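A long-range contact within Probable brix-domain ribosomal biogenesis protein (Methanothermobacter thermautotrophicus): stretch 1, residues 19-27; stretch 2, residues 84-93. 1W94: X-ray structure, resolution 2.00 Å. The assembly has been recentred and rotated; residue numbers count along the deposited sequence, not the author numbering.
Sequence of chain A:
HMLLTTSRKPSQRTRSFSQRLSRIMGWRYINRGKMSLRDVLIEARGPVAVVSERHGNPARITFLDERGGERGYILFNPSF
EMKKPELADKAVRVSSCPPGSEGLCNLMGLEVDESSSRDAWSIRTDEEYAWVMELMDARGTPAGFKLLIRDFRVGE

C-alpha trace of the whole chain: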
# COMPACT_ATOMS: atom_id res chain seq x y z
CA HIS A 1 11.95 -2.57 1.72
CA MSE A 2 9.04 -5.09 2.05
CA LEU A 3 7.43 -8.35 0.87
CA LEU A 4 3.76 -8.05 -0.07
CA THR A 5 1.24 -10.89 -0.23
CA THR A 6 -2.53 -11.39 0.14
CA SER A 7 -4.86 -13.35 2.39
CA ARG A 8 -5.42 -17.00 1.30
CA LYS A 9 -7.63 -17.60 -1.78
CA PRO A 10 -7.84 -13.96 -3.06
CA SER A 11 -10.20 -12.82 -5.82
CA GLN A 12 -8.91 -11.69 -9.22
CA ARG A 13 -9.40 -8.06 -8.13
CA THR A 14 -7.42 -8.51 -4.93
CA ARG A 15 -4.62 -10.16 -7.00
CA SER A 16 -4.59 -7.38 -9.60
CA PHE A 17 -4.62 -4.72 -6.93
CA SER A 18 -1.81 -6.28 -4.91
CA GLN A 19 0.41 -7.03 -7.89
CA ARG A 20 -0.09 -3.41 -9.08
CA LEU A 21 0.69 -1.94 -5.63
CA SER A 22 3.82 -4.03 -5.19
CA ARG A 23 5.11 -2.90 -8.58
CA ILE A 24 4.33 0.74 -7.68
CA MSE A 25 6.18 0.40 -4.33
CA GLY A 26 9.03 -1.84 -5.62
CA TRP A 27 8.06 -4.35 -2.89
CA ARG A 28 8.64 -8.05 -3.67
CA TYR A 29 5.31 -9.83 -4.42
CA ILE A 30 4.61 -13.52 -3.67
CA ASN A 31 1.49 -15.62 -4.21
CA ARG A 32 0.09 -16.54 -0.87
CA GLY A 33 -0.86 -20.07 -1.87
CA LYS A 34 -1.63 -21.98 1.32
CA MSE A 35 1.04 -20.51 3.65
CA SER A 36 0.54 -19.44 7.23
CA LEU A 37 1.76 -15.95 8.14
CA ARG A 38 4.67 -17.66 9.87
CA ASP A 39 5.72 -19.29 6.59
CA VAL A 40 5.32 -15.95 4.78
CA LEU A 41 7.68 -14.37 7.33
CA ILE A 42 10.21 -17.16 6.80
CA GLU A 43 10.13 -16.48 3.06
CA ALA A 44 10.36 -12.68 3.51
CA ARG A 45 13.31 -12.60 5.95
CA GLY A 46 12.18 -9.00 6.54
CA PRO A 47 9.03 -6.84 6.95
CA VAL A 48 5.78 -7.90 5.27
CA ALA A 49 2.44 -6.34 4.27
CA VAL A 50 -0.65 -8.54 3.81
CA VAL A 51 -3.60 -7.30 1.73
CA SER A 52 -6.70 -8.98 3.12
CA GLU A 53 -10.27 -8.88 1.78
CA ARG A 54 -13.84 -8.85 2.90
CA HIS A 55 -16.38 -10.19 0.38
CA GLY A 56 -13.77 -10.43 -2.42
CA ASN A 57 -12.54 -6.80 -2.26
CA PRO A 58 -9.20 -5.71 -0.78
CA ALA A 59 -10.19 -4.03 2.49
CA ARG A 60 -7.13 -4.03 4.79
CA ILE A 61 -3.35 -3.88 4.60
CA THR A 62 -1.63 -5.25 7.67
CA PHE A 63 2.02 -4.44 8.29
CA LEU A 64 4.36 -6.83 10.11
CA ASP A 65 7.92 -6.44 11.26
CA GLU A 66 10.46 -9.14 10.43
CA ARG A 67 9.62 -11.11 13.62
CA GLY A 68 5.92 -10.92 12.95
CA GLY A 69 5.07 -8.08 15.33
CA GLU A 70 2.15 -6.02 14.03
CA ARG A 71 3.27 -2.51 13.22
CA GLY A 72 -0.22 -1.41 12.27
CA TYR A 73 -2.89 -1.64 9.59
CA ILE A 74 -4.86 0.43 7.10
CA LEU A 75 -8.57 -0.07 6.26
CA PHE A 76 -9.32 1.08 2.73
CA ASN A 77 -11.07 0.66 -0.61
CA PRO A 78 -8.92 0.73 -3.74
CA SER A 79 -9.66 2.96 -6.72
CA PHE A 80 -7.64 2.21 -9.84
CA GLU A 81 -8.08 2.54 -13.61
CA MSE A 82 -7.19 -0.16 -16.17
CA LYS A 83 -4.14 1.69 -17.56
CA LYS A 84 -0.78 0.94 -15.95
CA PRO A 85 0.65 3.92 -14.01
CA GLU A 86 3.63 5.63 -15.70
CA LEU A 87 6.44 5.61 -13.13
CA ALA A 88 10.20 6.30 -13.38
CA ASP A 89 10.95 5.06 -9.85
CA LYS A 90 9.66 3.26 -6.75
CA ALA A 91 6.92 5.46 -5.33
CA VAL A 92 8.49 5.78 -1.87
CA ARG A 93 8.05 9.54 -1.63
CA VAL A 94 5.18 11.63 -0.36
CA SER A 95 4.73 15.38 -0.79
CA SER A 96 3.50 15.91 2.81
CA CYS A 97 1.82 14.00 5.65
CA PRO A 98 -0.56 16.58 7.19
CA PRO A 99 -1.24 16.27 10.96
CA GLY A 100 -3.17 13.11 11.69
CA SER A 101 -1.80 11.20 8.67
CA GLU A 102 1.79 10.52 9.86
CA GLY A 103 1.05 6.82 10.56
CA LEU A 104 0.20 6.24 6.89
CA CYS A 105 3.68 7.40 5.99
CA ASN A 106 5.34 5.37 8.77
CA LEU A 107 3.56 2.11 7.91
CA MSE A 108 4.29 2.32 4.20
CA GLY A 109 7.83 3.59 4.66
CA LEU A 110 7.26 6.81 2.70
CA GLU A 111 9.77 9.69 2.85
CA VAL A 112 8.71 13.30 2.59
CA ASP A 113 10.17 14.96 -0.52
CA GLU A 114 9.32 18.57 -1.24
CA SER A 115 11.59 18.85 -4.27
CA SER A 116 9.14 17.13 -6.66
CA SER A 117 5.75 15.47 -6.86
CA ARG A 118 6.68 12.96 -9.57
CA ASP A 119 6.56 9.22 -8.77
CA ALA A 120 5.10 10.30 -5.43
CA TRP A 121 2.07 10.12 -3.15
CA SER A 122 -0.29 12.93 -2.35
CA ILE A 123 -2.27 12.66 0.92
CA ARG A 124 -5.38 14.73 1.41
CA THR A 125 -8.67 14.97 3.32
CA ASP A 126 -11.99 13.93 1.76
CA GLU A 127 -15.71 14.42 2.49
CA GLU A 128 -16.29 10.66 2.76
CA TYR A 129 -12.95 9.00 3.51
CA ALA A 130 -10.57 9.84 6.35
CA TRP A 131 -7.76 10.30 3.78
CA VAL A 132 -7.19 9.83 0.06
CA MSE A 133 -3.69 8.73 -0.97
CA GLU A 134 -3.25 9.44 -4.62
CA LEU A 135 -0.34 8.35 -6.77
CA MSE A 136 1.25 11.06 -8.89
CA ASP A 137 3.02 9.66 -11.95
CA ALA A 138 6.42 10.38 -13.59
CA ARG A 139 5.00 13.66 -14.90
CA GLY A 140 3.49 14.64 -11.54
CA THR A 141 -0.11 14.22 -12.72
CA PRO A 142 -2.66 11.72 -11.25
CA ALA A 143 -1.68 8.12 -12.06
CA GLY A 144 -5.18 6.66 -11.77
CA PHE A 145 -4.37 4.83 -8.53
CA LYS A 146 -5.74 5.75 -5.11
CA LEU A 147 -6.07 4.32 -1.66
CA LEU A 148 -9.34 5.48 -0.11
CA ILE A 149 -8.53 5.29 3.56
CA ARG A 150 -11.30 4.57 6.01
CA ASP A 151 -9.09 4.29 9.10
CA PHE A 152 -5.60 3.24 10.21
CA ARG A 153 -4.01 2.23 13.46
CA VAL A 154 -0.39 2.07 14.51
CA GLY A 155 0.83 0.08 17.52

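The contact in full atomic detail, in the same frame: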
# COMPACT_ATOMS: atom_id res chain seq x y z
N GLN A 19 -0.68 -7.01 -6.93
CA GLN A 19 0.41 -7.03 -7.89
C GLN A 19 0.75 -5.60 -8.36
O GLN A 19 1.92 -5.22 -8.37
CB GLN A 19 0.09 -7.95 -9.06
CG GLN A 19 0.06 -9.44 -8.67
CD GLN A 19 -0.35 -10.37 -9.82
OE1 GLN A 19 0.28 -11.40 -10.04
NE2 GLN A 19 -1.40 -10.00 -10.55
N ARG A 20 -0.26 -4.83 -8.76
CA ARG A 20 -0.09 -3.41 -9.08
C ARG A 20 0.63 -2.62 -7.98
O ARG A 20 1.56 -1.89 -8.25
CB ARG A 20 -1.44 -2.75 -9.25
CG ARG A 20 -1.97 -2.69 -10.66
CD ARG A 20 -1.97 -1.22 -11.13
NE ARG A 20 -1.94 -1.23 -12.58
CZ ARG A 20 -2.98 -0.98 -13.36
NH1 ARG A 20 -2.83 -1.05 -14.67
NH2 ARG A 20 -4.15 -0.64 -12.83
N LEU A 21 0.13 -2.73 -6.74
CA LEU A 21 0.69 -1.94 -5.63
C LEU A 21 2.14 -2.31 -5.39
O LEU A 21 2.99 -1.43 -5.14
CB LEU A 21 -0.13 -2.16 -4.37
CG LEU A 21 0.38 -1.51 -3.09
CD1 LEU A 21 0.27 0.05 -3.10
CD2 LEU A 21 -0.39 -2.12 -1.87
N SER A 22 2.45 -3.60 -5.48
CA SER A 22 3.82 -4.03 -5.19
C SER A 22 4.80 -3.54 -6.27
O SER A 22 5.90 -3.11 -5.96
CB SER A 22 3.87 -5.54 -5.02
OG SER A 22 3.74 -6.12 -6.31
N ARG A 23 4.36 -3.51 -7.51
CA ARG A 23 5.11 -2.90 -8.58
C ARG A 23 5.32 -1.42 -8.32
O ARG A 23 6.42 -0.94 -8.49
CB ARG A 23 4.40 -3.07 -9.93
CG ARG A 23 4.73 -4.34 -10.63
CD ARG A 23 3.48 -5.02 -11.23
NE ARG A 23 3.31 -4.83 -12.67
CZ ARG A 23 4.10 -5.39 -13.59
NH1 ARG A 23 5.13 -6.15 -13.23
NH2 ARG A 23 3.88 -5.16 -14.89
N ILE A 24 4.26 -0.71 -7.93
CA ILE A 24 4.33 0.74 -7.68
C ILE A 24 5.36 1.06 -6.57
O ILE A 24 6.17 2.00 -6.68
CB ILE A 24 2.94 1.28 -7.27
CG1 ILE A 24 2.01 1.39 -8.49
CG2 ILE A 24 3.06 2.64 -6.54
CD1 ILE A 24 0.53 1.51 -8.06
N MSE A 25 5.29 0.28 -5.49
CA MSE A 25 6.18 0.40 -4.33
C MSE A 25 7.59 -0.16 -4.52
O MSE A 25 8.49 0.20 -3.77
CB MSE A 25 5.51 -0.31 -3.13
CG MSE A 25 4.22 0.35 -2.64
SE MSE A 25 4.36 2.34 -2.33
CE MSE A 25 5.94 2.41 -1.03
N GLY A 26 7.78 -1.04 -5.50
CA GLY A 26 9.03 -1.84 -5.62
C GLY A 26 9.17 -2.83 -4.45
O GLY A 26 10.27 -3.15 -4.04
N TRP A 27 8.05 -3.30 -3.92
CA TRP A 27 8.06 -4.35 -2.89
C TRP A 27 8.07 -5.71 -3.61
O TRP A 27 7.50 -5.82 -4.67
CB TRP A 27 6.81 -4.24 -2.03
CG TRP A 27 6.74 -3.01 -1.16
CD1 TRP A 27 7.80 -2.22 -0.76
CD2 TRP A 27 5.58 -2.48 -0.52
NE1 TRP A 27 7.34 -1.21 0.06
CE2 TRP A 27 5.98 -1.34 0.22
CE3 TRP A 27 4.22 -2.83 -0.53
CZ2 TRP A 27 5.09 -0.58 0.97
CZ3 TRP A 27 3.32 -2.06 0.21
CH2 TRP A 27 3.76 -0.95 0.96
N LYS A 84 -1.94 1.04 -16.81
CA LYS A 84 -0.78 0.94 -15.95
C LYS A 84 -0.24 2.34 -15.63
O LYS A 84 -0.13 3.19 -16.53
CB LYS A 84 0.31 0.10 -16.66
N PRO A 85 0.05 2.61 -14.35
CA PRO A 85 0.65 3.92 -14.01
C PRO A 85 2.02 4.11 -14.69
O PRO A 85 2.81 3.17 -14.77
CB PRO A 85 0.84 3.84 -12.50
CG PRO A 85 -0.06 2.74 -12.04
CD PRO A 85 -0.17 1.77 -13.17
N GLU A 86 2.31 5.32 -15.14
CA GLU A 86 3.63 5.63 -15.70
C GLU A 86 4.58 6.14 -14.64
O GLU A 86 4.49 7.29 -14.21
CB GLU A 86 3.49 6.66 -16.81
CG GLU A 86 4.80 6.92 -17.52
N LEU A 87 5.49 5.28 -14.19
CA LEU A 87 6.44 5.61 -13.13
C LEU A 87 7.90 5.45 -13.58
O LEU A 87 8.21 4.54 -14.32
CB LEU A 87 6.21 4.73 -11.89
CG LEU A 87 4.93 4.92 -11.08
CD1 LEU A 87 4.78 3.81 -10.05
CD2 LEU A 87 4.95 6.27 -10.37
N ALA A 88 8.77 6.33 -13.09
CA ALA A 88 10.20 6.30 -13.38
C ALA A 88 11.01 5.78 -12.19
O ALA A 88 12.23 5.64 -12.27
CB ALA A 88 10.70 7.71 -13.79
N ASP A 89 10.32 5.49 -11.09
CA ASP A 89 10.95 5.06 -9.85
C ASP A 89 9.93 4.40 -8.93
O ASP A 89 8.71 4.51 -9.14
CB ASP A 89 11.58 6.27 -9.12
N LYS A 90 10.44 3.68 -7.92
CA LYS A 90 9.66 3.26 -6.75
C LYS A 90 8.96 4.46 -6.14
O LYS A 90 9.57 5.50 -5.92
CB LYS A 90 10.58 2.61 -5.69
CG LYS A 90 11.18 1.28 -6.10
CD LYS A 90 12.18 0.78 -5.03
N ALA A 91 7.67 4.33 -5.84
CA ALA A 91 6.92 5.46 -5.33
C ALA A 91 7.06 5.52 -3.79
O ALA A 91 6.10 5.29 -3.05
CB ALA A 91 5.47 5.36 -5.74
N VAL A 92 8.27 5.81 -3.31
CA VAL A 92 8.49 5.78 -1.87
C VAL A 92 8.49 7.19 -1.28
O VAL A 92 8.89 7.39 -0.14
CB VAL A 92 9.79 5.00 -1.51
CG1 VAL A 92 9.67 3.56 -1.93
CG2 VAL A 92 11.01 5.62 -2.17
N ARG A 93 8.06 8.17 -2.07
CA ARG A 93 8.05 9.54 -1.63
C ARG A 93 6.62 9.98 -1.41
O ARG A 93 5.70 9.39 -1.95
CB ARG A 93 8.74 10.42 -2.65
CG ARG A 93 10.26 10.19 -2.65
CD ARG A 93 10.97 10.69 -3.90
NE ARG A 93 10.46 11.96 -4.40
CZ ARG A 93 9.84 12.10 -5.57
NH1 ARG A 93 9.67 11.05 -6.36
NH2 ARG A 93 9.41 13.30 -5.95
O HOH W 1 7.52 1.80 -9.59

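The helix that opens stretch 1 meets stretch 2, most of which has no regular secondary structure, and its first contact is made by Arg20. The CA-to-CB bond of Arg20 points sideways, but the side chain reaches across, with Pro85 CD over one guanidinium face, 3.5 Å from Arg20 NE. Arg20 NH1 lies 3.1 Å from Lys84 N; both atoms are donors, so this proximity is not a hydrogen bond.

One turn later, Ile24 provides the apolar centre. Its CG2 packs 3.7 Å from Ala91 CB, its CG1 lies 4.0 Å from Leu87 CD1, and its CD1 is 4.2 Å from Pro85 CG. The backbone adds the one direct hydrogen bond between the stretches: Ala91 N donates to Ile24 O at 2.9 Å, with an N-H...O angle of 164°, close to linear. Nearby, water 1 lies between the backbones, its O 3.2 Å from Arg23 O and 3.0 Å from Asp89 O, and can donate to either; with more acceptors in reach than protons, the two bonds need not both be made at once.

The CA-to-CB bond of Met25, a selenomethionine, points away, yet its chain (m, m, m) folds back, placing SE 3.5 Å from Ala91 O and CE 4.0 Å from Val92 CG1.

Gly26 leaves the helix with phi 67°, which favours glycine. Its CA sits 3.8 Å from Lys90 CG; an ideal CB on Gly26 would fall 2.4 Å from Lys90 CG, a clash.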